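Local structure of hypothetical protein (Chromobacterium violaceum, 2ID1) at residues A[14-25]-A[36-44]; A[72-80]-A[89-100]. The protein probably acts as a ribosomal silencing factor, binding ribosomal protein uL14 and keeping the 30S and 50S subunits from joining, thereby repressing translation. One frame throughout, in Å; residues are numbered along the deposited sequence.

Contact 1: residues A[14-25]-A[36-44]; sequences LEDIKGKDIIEL and RMIVATGDS
Lys20 and Thr41 pair at one end of an antiparallel beta hairpin whose ladder runs on through Ile23 with Val39 and Leu25 with Met37, a selenomethionine. From Lys20, CB lies 4.0 Å from Thr41 CB. Beyond CG the chain is extended (chi2 180°), which carries CD and then CE past the Asp43 carboxylate, across it at about a right angle, and brings NZ to 3.4 Å from Asp43 OD2. This is a salt bridge whose hydrogen bond is long and weak; a long, flexible lysine suits the exposed margin.

Between Lys20 and Ile23 the register slips by one residue, a beta bulge. Asp21 takes positive phi there, a conformation that aspartate tolerates better than most residues, and its O accepts a hydrogen bond from Arg95 NH1. Past the bulge, Val39 N gives a bond of 3.0 Å to Ile23 O, and Leu25 N one of 2.8 Å to Met37 O.

On one face Ile22 CG1 packs 3.5 Å from Ala40 CB, where a small side chain lets Leu14 CD2 approach that same methyl at 3.9 Å. Leu14 CD1 comes over Ile38 CG2 at 3.6 Å, the branched aliphatic groups filling the joint between helix and sheet. Beside Ile38, the Glu24 carboxylate leans on the aliphatic part of Arg36, whose NH2 is held by Asp26. On the other face, Ile23 and Val39 lie side by side.

Strand 22-26 is the outermost strand on this side, and strand 36-41 continues inward to strand 85-90. Helix 3-16 covers Ile38, while helix 45-61 touches Leu14.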
loop_
_atom_site.group_PDB
_atom_site.type_symbol
_atom_site.label_atom_id
_atom_site.label_comp_id
_atom_site.label_asym_id
_atom_site.label_seq_id
_atom_site.Cartn_x
_atom_site.Cartn_y
_atom_site.Cartn_z
ATOM N N LEU A 14 -8.134 -3.743 1.168
ATOM C CA LEU A 14 -7.187 -4.369 0.273
ATOM C C LEU A 14 -7.575 -5.836 0.106
ATOM O O LEU A 14 -7.303 -6.444 -0.927
ATOM C CB LEU A 14 -5.780 -4.250 0.851
ATOM C CG LEU A 14 -5.202 -2.832 0.897
ATOM C CD1 LEU A 14 -4.152 -2.722 1.970
ATOM C CD2 LEU A 14 -4.621 -2.477 -0.462
ATOM N N GLU A 15 -8.214 -6.407 1.125
ATOM C CA GLU A 15 -8.636 -7.803 1.062
ATOM C C GLU A 15 -9.906 -7.987 0.225
ATOM O O GLU A 15 -10.170 -9.071 -0.278
ATOM C CB GLU A 15 -8.882 -8.364 2.468
ATOM C CG GLU A 15 -7.675 -8.371 3.391
ATOM C CD GLU A 15 -7.877 -9.290 4.603
ATOM O OE1 GLU A 15 -7.020 -9.293 5.526
ATOM O OE2 GLU A 15 -8.897 -10.019 4.626
ATOM N N ASP A 16 -10.701 -6.937 0.087
ATOM C CA ASP A 16 -11.914 -7.050 -0.705
ATOM C C ASP A 16 -11.575 -7.328 -2.163
ATOM O O ASP A 16 -12.386 -7.906 -2.877
ATOM C CB ASP A 16 -12.763 -5.777 -0.616
ATOM C CG ASP A 16 -13.098 -5.386 0.818
ATOM O OD1 ASP A 16 -13.361 -6.293 1.652
ATOM O OD2 ASP A 16 -13.116 -4.160 1.100
ATOM N N ILE A 17 -10.394 -6.903 -2.612
ATOM C CA ILE A 17 -9.979 -7.146 -3.994
ATOM C C ILE A 17 -8.783 -8.103 -4.004
ATOM O O ILE A 17 -7.831 -7.909 -4.739
ATOM C CB ILE A 17 -9.582 -5.827 -4.741
ATOM C CG1 ILE A 17 -10.516 -4.673 -4.352
ATOM C CG2 ILE A 17 -9.655 -6.044 -6.253
ATOM C CD1 ILE A 17 -11.987 -4.898 -4.669
ATOM N N LYS A 18 -8.848 -9.140 -3.182
ATOM C CA LYS A 18 -7.791 -10.146 -3.094
ATOM C C LYS A 18 -6.366 -9.603 -3.227
ATOM O O LYS A 18 -5.654 -9.908 -4.192
ATOM C CB LYS A 18 -8.026 -11.242 -4.137
ATOM C CG LYS A 18 -9.403 -11.895 -4.042
ATOM C CD LYS A 18 -9.646 -12.456 -2.662
ATOM C CE LYS A 18 -11.040 -13.014 -2.511
ATOM N NZ LYS A 18 -11.288 -13.303 -1.056
ATOM N N GLY A 19 -5.954 -8.800 -2.247
ATOM C CA GLY A 19 -4.614 -8.236 -2.254
ATOM C C GLY A 19 -3.611 -9.273 -1.782
ATOM O O GLY A 19 -3.868 -10.016 -0.833
ATOM N N LYS A 20 -2.461 -9.320 -2.435
ATOM C CA LYS A 20 -1.432 -10.279 -2.080
ATOM C C LYS A 20 -0.371 -9.724 -1.134
ATOM O O LYS A 20 -0.028 -8.541 -1.192
ATOM C CB LYS A 20 -0.759 -10.807 -3.348
ATOM C CG LYS A 20 -1.403 -12.049 -3.911
ATOM C CD LYS A 20 -0.692 -12.506 -5.167
ATOM C CE LYS A 20 -1.049 -13.953 -5.496
ATOM N NZ LYS A 20 -0.512 -14.401 -6.816
ATOM N N ASP A 21 0.139 -10.596 -0.263
ATOM C CA ASP A 21 1.182 -10.246 0.696
ATOM C C ASP A 21 0.985 -8.901 1.377
ATOM O O ASP A 21 1.899 -8.062 1.381
ATOM C CB ASP A 21 2.557 -10.256 0.016
ATOM C CG ASP A 21 3.020 -11.655 -0.359
ATOM O OD1 ASP A 21 3.176 -12.486 0.561
ATOM O OD2 ASP A 21 3.239 -11.919 -1.568
ATOM N N ILE A 22 -0.192 -8.703 1.961
ATOM C CA ILE A 22 -0.500 -7.453 2.654
ATOM C C ILE A 22 0.232 -7.379 4.004
ATOM O O ILE A 22 0.157 -8.305 4.809
ATOM C CB ILE A 22 -2.010 -7.325 2.890
ATOM C CG1 ILE A 22 -2.751 -7.402 1.556
ATOM C CG2 ILE A 22 -2.315 -6.012 3.583
ATOM C CD1 ILE A 22 -4.256 -7.347 1.684
ATOM N N ILE A 23 0.937 -6.277 4.245
ATOM C CA ILE A 23 1.670 -6.127 5.493
ATOM C C ILE A 23 1.463 -4.762 6.134
ATOM O O ILE A 23 1.179 -3.780 5.447
ATOM C CB ILE A 23 3.170 -6.314 5.285
ATOM C CG1 ILE A 23 3.770 -5.054 4.659
ATOM C CG2 ILE A 23 3.409 -7.513 4.378
ATOM C CD1 ILE A 23 5.270 -5.069 4.609
ATOM N N GLU A 24 1.627 -4.707 7.454
ATOM C CA GLU A 24 1.448 -3.473 8.201
ATOM C C GLU A 24 2.678 -3.199 9.060
ATOM O O GLU A 24 3.028 -4.011 9.906
ATOM C CB GLU A 24 0.207 -3.583 9.092
ATOM C CG GLU A 24 -0.329 -2.243 9.579
ATOM C CD GLU A 24 -1.371 -2.381 10.677
ATOM O OE1 GLU A 24 -2.335 -3.165 10.514
ATOM O OE2 GLU A 24 -1.232 -1.699 11.714
ATOM N N LEU A 25 3.337 -2.063 8.836
ATOM C CA LEU A 25 4.525 -1.696 9.614
ATOM C C LEU A 25 4.262 -0.506 10.528
ATOM O O LEU A 25 3.536 0.419 10.170
ATOM C CB LEU A 25 5.704 -1.365 8.697
ATOM C CG LEU A 25 6.332 -2.543 7.952
ATOM C CD1 LEU A 25 7.463 -2.032 7.075
ATOM C CD2 LEU A 25 6.848 -3.583 8.940
ATOM N N ARG A 36 1.350 4.291 10.931
ATOM C CA ARG A 36 1.236 2.964 10.349
ATOM C C ARG A 36 1.307 3.000 8.825
ATOM O O ARG A 36 0.744 3.886 8.187
ATOM C CB ARG A 36 -0.074 2.320 10.800
ATOM C CG ARG A 36 0.112 0.938 11.390
ATOM C CD ARG A 36 -0.155 0.886 12.899
ATOM N NE ARG A 36 0.601 1.865 13.684
ATOM C CZ ARG A 36 0.665 1.856 15.016
ATOM N NH1 ARG A 36 0.026 0.913 15.703
ATOM N NH2 ARG A 36 1.344 2.797 15.668
HETATM N N MSE A 37 2.018 2.036 8.256
HETATM C CA MSE A 37 2.179 1.922 6.811
HETATM C C MSE A 37 1.729 0.544 6.368
HETATM O O MSE A 37 1.898 -0.430 7.090
HETATM C CB MSE A 37 3.636 2.097 6.407
HETATM C CG MSE A 37 3.872 1.760 4.950
HETATM SE SE MSE A 37 5.645 2.162 4.312
HETATM C CE MSE A 37 5.450 4.090 4.039
ATOM N N ILE A 38 1.181 0.456 5.167
ATOM C CA ILE A 38 0.709 -0.820 4.652
ATOM C C ILE A 38 1.206 -1.016 3.227
ATOM O O ILE A 38 1.161 -0.094 2.418
ATOM C CB ILE A 38 -0.824 -0.874 4.652
ATOM C CG1 ILE A 38 -1.347 -0.606 6.059
ATOM C CG2 ILE A 38 -1.296 -2.221 4.143
ATOM C CD1 ILE A 38 -2.838 -0.511 6.136
ATOM N N VAL A 39 1.676 -2.216 2.920
ATOM C CA VAL A 39 2.171 -2.500 1.585
ATOM C C VAL A 39 1.516 -3.771 1.067
ATOM O O VAL A 39 1.756 -4.849 1.606
ATOM C CB VAL A 39 3.693 -2.721 1.586
ATOM C CG1 VAL A 39 4.160 -3.110 0.195
ATOM C CG2 VAL A 39 4.409 -1.476 2.080
ATOM N N ALA A 40 0.681 -3.659 0.037
ATOM C CA ALA A 40 0.035 -4.842 -0.522
ATOM C C ALA A 40 0.428 -4.974 -1.983
ATOM O O ALA A 40 0.793 -3.993 -2.630
ATOM C CB ALA A 40 -1.483 -4.748 -0.372
ATOM N N THR A 41 0.349 -6.195 -2.498
ATOM C CA THR A 41 0.723 -6.475 -3.885
ATOM C C THR A 41 -0.440 -6.726 -4.839
ATOM O O THR A 41 -1.404 -7.395 -4.489
ATOM C CB THR A 41 1.639 -7.706 -3.953
ATOM O OG1 THR A 41 2.796 -7.487 -3.137
ATOM C CG2 THR A 41 2.082 -7.971 -5.384
ATOM N N GLY A 42 -0.332 -6.190 -6.046
ATOM C CA GLY A 42 -1.364 -6.408 -7.041
ATOM C C GLY A 42 -0.727 -7.080 -8.243
ATOM O O GLY A 42 0.292 -6.593 -8.742
ATOM N N ASP A 43 -1.302 -8.186 -8.713
ATOM C CA ASP A 43 -0.731 -8.902 -9.851
ATOM C C ASP A 43 -0.815 -8.193 -11.208
ATOM O O ASP A 43 -0.194 -8.632 -12.167
ATOM C CB ASP A 43 -1.359 -10.293 -9.969
ATOM C CG ASP A 43 -1.124 -11.153 -8.733
ATOM O OD1 ASP A 43 0.040 -11.243 -8.269
ATOM O OD2 ASP A 43 -2.107 -11.751 -8.229
ATOM N N SER A 44 -1.553 -7.098 -11.300
ATOM C CA SER A 44 -1.666 -6.403 -12.573
ATOM C C SER A 44 -2.144 -4.994 -12.338
ATOM O O SER A 44 -2.845 -4.744 -11.369
ATOM C CB SER A 44 -2.658 -7.131 -13.461
ATOM O OG SER A 44 -3.776 -7.536 -12.692
#

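Contact 2: residues A[72-80]-A[89-100]; sequences HESGEWVLV and VMLPAVRDYYDI
Trp77 and Tyr98 form an edge-to-face pair, an edge of the indole turned toward the face of the phenol ring, with ring centroids 4.9 Å apart and planes inclined at 50°. Trp77 CZ3 stands over the centre of the phenol ring, and Tyr97 CD1 lies over the opposite face, so Tyr98 is held between two aromatic neighbours; its CE2 in turn meets the edge of Tyr97. A Met-aromatic contact lies on a face of the indole: SE of the selenomethionine Met90 stands above the five-membered ring, 4.5 Å from its centroid. These groups join the beta hairpin of strands 77-82 and 85-90 to helix 92-98, which follows at once.

Trp77 CG is anti to the backbone N (chi1 173°), sending the indole from the strand toward the helix, where the far end of its six-membered ring meets both Tyr98 and Ile100. Ile100 CG2 reaches Trp77 CH2 at 4.1 Å. Nearer the sheet, Val94 CG1 lies beside Trp77 CB at 4.0 Å, a compact branched group that fits close against the strand.

Val78 and Val89 form the hydrogen-bonded pair of the ladder, their side chains turned toward helix 45-61. Leu91, the N-cap of helix 92-98, is tied to the hairpin by its backbone: Leu91 N donates to Glu76 O at 2.9 Å.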
loop_
_atom_site.group_PDB
_atom_site.type_symbol
_atom_site.label_atom_id
_atom_site.label_comp_id
_atom_site.label_asym_id
_atom_site.label_seq_id
_atom_site.Cartn_x
_atom_site.Cartn_y
_atom_site.Cartn_z
ATOM N N HIS A 72 -1.642 6.579 -9.461
ATOM C CA HIS A 72 -2.840 5.804 -9.719
ATOM C C HIS A 72 -3.031 5.548 -11.215
ATOM O O HIS A 72 -3.849 4.721 -11.624
ATOM C CB HIS A 72 -4.076 6.522 -9.182
ATOM C CG HIS A 72 -5.278 5.637 -9.089
ATOM N ND1 HIS A 72 -5.578 4.911 -7.958
ATOM C CD2 HIS A 72 -6.192 5.274 -10.023
ATOM C CE1 HIS A 72 -6.622 4.134 -8.198
ATOM N NE2 HIS A 72 -7.012 4.334 -9.445
ATOM N N GLU A 73 -2.260 6.253 -12.030
ATOM C CA GLU A 73 -2.352 6.148 -13.478
ATOM C C GLU A 73 -1.738 4.884 -14.061
ATOM O O GLU A 73 -2.454 4.013 -14.549
ATOM C CB GLU A 73 -1.704 7.386 -14.088
ATOM C CG GLU A 73 -0.393 7.790 -13.371
ATOM C CD GLU A 73 -0.520 9.012 -12.442
ATOM O OE1 GLU A 73 -1.652 9.395 -12.050
ATOM O OE2 GLU A 73 0.539 9.580 -12.097
ATOM N N SER A 74 -0.414 4.783 -14.015
ATOM C CA SER A 74 0.302 3.623 -14.555
ATOM C C SER A 74 -0.064 2.319 -13.843
ATOM O O SER A 74 -0.014 1.242 -14.442
ATOM C CB SER A 74 1.800 3.833 -14.420
ATOM O OG SER A 74 2.184 3.644 -13.061
ATOM N N GLY A 75 -0.399 2.420 -12.558
ATOM C CA GLY A 75 -0.774 1.242 -11.794
ATOM C C GLY A 75 0.397 0.333 -11.471
ATOM O O GLY A 75 0.266 -0.891 -11.417
ATOM N N GLU A 76 1.552 0.935 -11.240
ATOM C CA GLU A 76 2.733 0.153 -10.939
ATOM C C GLU A 76 3.082 0.296 -9.468
ATOM O O GLU A 76 3.444 -0.675 -8.797
ATOM C CB GLU A 76 3.876 0.624 -11.830
ATOM C CG GLU A 76 3.434 0.791 -13.278
ATOM C CD GLU A 76 4.578 1.116 -14.193
ATOM O OE1 GLU A 76 5.286 2.108 -13.913
ATOM O OE2 GLU A 76 4.772 0.388 -15.194
ATOM N N TRP A 77 2.937 1.513 -8.972
ATOM C CA TRP A 77 3.221 1.825 -7.586
ATOM C C TRP A 77 2.313 2.973 -7.208
ATOM O O TRP A 77 2.630 4.133 -7.469
ATOM C CB TRP A 77 4.689 2.231 -7.424
ATOM C CG TRP A 77 5.044 2.728 -6.071
ATOM C CD1 TRP A 77 4.207 2.901 -5.004
ATOM C CD2 TRP A 77 6.333 3.157 -5.637
ATOM N NE1 TRP A 77 4.893 3.418 -3.929
ATOM C CE2 TRP A 77 6.205 3.584 -4.283
ATOM C CE3 TRP A 77 7.594 3.225 -6.251
ATOM C CZ2 TRP A 77 7.277 4.072 -3.537
ATOM C CZ3 TRP A 77 8.672 3.714 -5.510
ATOM C CH2 TRP A 77 8.503 4.131 -4.160
ATOM N N VAL A 78 1.176 2.634 -6.611
ATOM C CA VAL A 78 0.191 3.619 -6.179
ATOM C C VAL A 78 0.325 3.844 -4.677
ATOM O O VAL A 78 0.412 2.892 -3.901
ATOM C CB VAL A 78 -1.251 3.141 -6.477
ATOM C CG1 VAL A 78 -2.266 4.203 -6.034
ATOM C CG2 VAL A 78 -1.403 2.838 -7.962
ATOM N N LEU A 79 0.333 5.114 -4.279
ATOM C CA LEU A 79 0.465 5.500 -2.874
ATOM C C LEU A 79 -0.742 6.278 -2.393
ATOM O O LEU A 79 -0.936 7.417 -2.787
ATOM C CB LEU A 79 1.692 6.384 -2.687
ATOM C CG LEU A 79 1.711 7.156 -1.371
ATOM C CD1 LEU A 79 2.464 6.369 -0.341
ATOM C CD2 LEU A 79 2.388 8.510 -1.571
ATOM N N VAL A 80 -1.543 5.667 -1.532
ATOM C CA VAL A 80 -2.716 6.343 -0.998
ATOM C C VAL A 80 -2.390 6.950 0.358
ATOM O O VAL A 80 -2.348 6.245 1.356
ATOM C CB VAL A 80 -3.877 5.375 -0.825
ATOM C CG1 VAL A 80 -4.982 6.052 -0.028
ATOM C CG2 VAL A 80 -4.399 4.935 -2.183
ATOM N N VAL A 89 0.300 0.225 -2.719
ATOM C CA VAL A 89 -0.154 -0.886 -3.546
ATOM C C VAL A 89 0.803 -0.888 -4.723
ATOM O O VAL A 89 0.917 0.113 -5.430
ATOM C CB VAL A 89 -1.572 -0.660 -4.038
ATOM C CG1 VAL A 89 -2.046 -1.866 -4.805
ATOM C CG2 VAL A 89 -2.478 -0.383 -2.863
HETATM N N MSE A 90 1.512 -1.995 -4.925
HETATM C CA MSE A 90 2.471 -2.051 -6.018
HETATM C C MSE A 90 2.637 -3.426 -6.664
HETATM O O MSE A 90 2.321 -4.450 -6.064
HETATM C CB MSE A 90 3.808 -1.523 -5.518
HETATM C CG MSE A 90 4.181 -1.991 -4.117
HETATM SE SE MSE A 90 5.760 -1.072 -3.358
HETATM C CE MSE A 90 5.079 -0.765 -1.563
ATOM N N LEU A 91 3.098 -3.443 -7.912
ATOM C CA LEU A 91 3.320 -4.696 -8.632
ATOM C C LEU A 91 4.451 -5.472 -7.983
ATOM O O LEU A 91 5.414 -4.884 -7.489
ATOM C CB LEU A 91 3.704 -4.413 -10.064
ATOM C CG LEU A 91 2.585 -3.943 -10.973
ATOM C CD1 LEU A 91 3.176 -3.208 -12.152
ATOM C CD2 LEU A 91 1.775 -5.136 -11.420
ATOM N N PRO A 92 4.380 -6.808 -8.023
ATOM C CA PRO A 92 5.403 -7.675 -7.424
ATOM C C PRO A 92 6.843 -7.279 -7.772
ATOM O O PRO A 92 7.694 -7.143 -6.878
ATOM C CB PRO A 92 5.032 -9.062 -7.950
ATOM C CG PRO A 92 4.378 -8.757 -9.268
ATOM C CD PRO A 92 3.513 -7.580 -8.929
ATOM N N ALA A 93 7.112 -7.092 -9.070
ATOM C CA ALA A 93 8.444 -6.690 -9.546
ATOM C C ALA A 93 8.818 -5.309 -9.007
ATOM O O ALA A 93 9.988 -5.034 -8.749
ATOM C CB ALA A 93 8.479 -6.679 -11.074
ATOM N N VAL A 94 7.820 -4.445 -8.844
ATOM C CA VAL A 94 8.066 -3.115 -8.329
ATOM C C VAL A 94 8.362 -3.175 -6.840
ATOM O O VAL A 94 9.361 -2.620 -6.377
ATOM C CB VAL A 94 6.876 -2.184 -8.573
ATOM C CG1 VAL A 94 7.168 -0.798 -8.000
ATOM C CG2 VAL A 94 6.612 -2.087 -10.063
ATOM N N ARG A 95 7.508 -3.853 -6.081
ATOM C CA ARG A 95 7.730 -3.966 -4.640
ATOM C C ARG A 95 9.149 -4.478 -4.379
ATOM O O ARG A 95 9.920 -3.842 -3.664
ATOM C CB ARG A 95 6.698 -4.907 -4.036
ATOM C CG ARG A 95 6.705 -4.988 -2.532
ATOM C CD ARG A 95 5.463 -5.740 -2.096
ATOM N NE ARG A 95 5.322 -5.886 -0.657
ATOM C CZ ARG A 95 4.233 -6.372 -0.071
ATOM N NH1 ARG A 95 4.173 -6.492 1.245
ATOM N NH2 ARG A 95 3.190 -6.738 -0.793
ATOM N N ASP A 96 9.496 -5.612 -4.982
ATOM C CA ASP A 96 10.824 -6.188 -4.816
ATOM C C ASP A 96 11.960 -5.220 -5.186
ATOM O O ASP A 96 12.975 -5.169 -4.499
ATOM C CB ASP A 96 10.946 -7.471 -5.651
ATOM C CG ASP A 96 12.372 -7.699 -6.190
ATOM O OD1 ASP A 96 13.312 -7.871 -5.381
ATOM O OD2 ASP A 96 12.550 -7.702 -7.432
ATOM N N TYR A 97 11.790 -4.447 -6.256
ATOM C CA TYR A 97 12.837 -3.526 -6.717
ATOM C C TYR A 97 13.228 -2.423 -5.760
ATOM O O TYR A 97 14.409 -2.236 -5.448
ATOM C CB TYR A 97 12.424 -2.861 -8.020
ATOM C CG TYR A 97 13.523 -2.033 -8.634
ATOM C CD1 TYR A 97 13.288 -0.727 -9.050
ATOM C CD2 TYR A 97 14.786 -2.569 -8.844
ATOM C CE1 TYR A 97 14.283 0.023 -9.662
ATOM C CE2 TYR A 97 15.786 -1.829 -9.455
ATOM C CZ TYR A 97 15.528 -0.536 -9.864
ATOM O OH TYR A 97 16.512 0.190 -10.487
ATOM N N TYR A 98 12.221 -1.668 -5.339
ATOM C CA TYR A 98 12.411 -0.553 -4.427
ATOM C C TYR A 98 12.530 -1.028 -2.988
ATOM O O TYR A 98 13.236 -0.414 -2.180
ATOM C CB TYR A 98 11.250 0.424 -4.579
ATOM C CG TYR A 98 11.219 1.072 -5.939
ATOM C CD1 TYR A 98 12.067 2.137 -6.242
ATOM C CD2 TYR A 98 10.361 0.601 -6.937
ATOM C CE1 TYR A 98 12.064 2.718 -7.501
ATOM C CE2 TYR A 98 10.349 1.175 -8.201
ATOM C CZ TYR A 98 11.206 2.237 -8.474
ATOM O OH TYR A 98 11.198 2.829 -9.717
ATOM N N ASP A 99 11.842 -2.123 -2.670
ATOM C CA ASP A 99 11.886 -2.697 -1.321
ATOM C C ASP A 99 11.829 -1.609 -0.240
ATOM O O ASP A 99 12.767 -1.447 0.543
ATOM C CB ASP A 99 13.162 -3.542 -1.171
ATOM C CG ASP A 99 13.309 -4.153 0.208
ATOM O OD1 ASP A 99 12.294 -4.277 0.929
ATOM O OD2 ASP A 99 14.449 -4.520 0.558
ATOM N N ILE A 100 10.726 -0.865 -0.213
ATOM C CA ILE A 100 10.554 0.205 0.760
ATOM C C ILE A 100 10.219 -0.355 2.141
ATOM O O ILE A 100 10.282 0.354 3.144
ATOM C CB ILE A 100 9.437 1.194 0.330
ATOM C CG1 ILE A 100 8.055 0.552 0.478
ATOM C CG2 ILE A 100 9.636 1.602 -1.115
ATOM C CD1 ILE A 100 6.903 1.508 0.173
#

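Contacts 1 and 2 each contain one hairpin of a single four-stranded mixed sheet, met in series along the chain, with centres about 11 Å apart. They join where strand 36-41 runs parallel to strand 85-90, so Met90 bonds through its backbone to Ala40 and Gly42. Arg95 of helix 92-98 adds a polar side-chain tie: Arg95 NH1 lies 2.8 Å from Asp21 O, at the bulge of contact 1, and NH2 probably bonds to Thr41 OG1. Glu101 pairs with NE, a charge that would balance the buried guanidinium. Val39 and Met90 add apolar packing at the seam. Both hairpins lie within the sequence range of the Iojap/RsfS family.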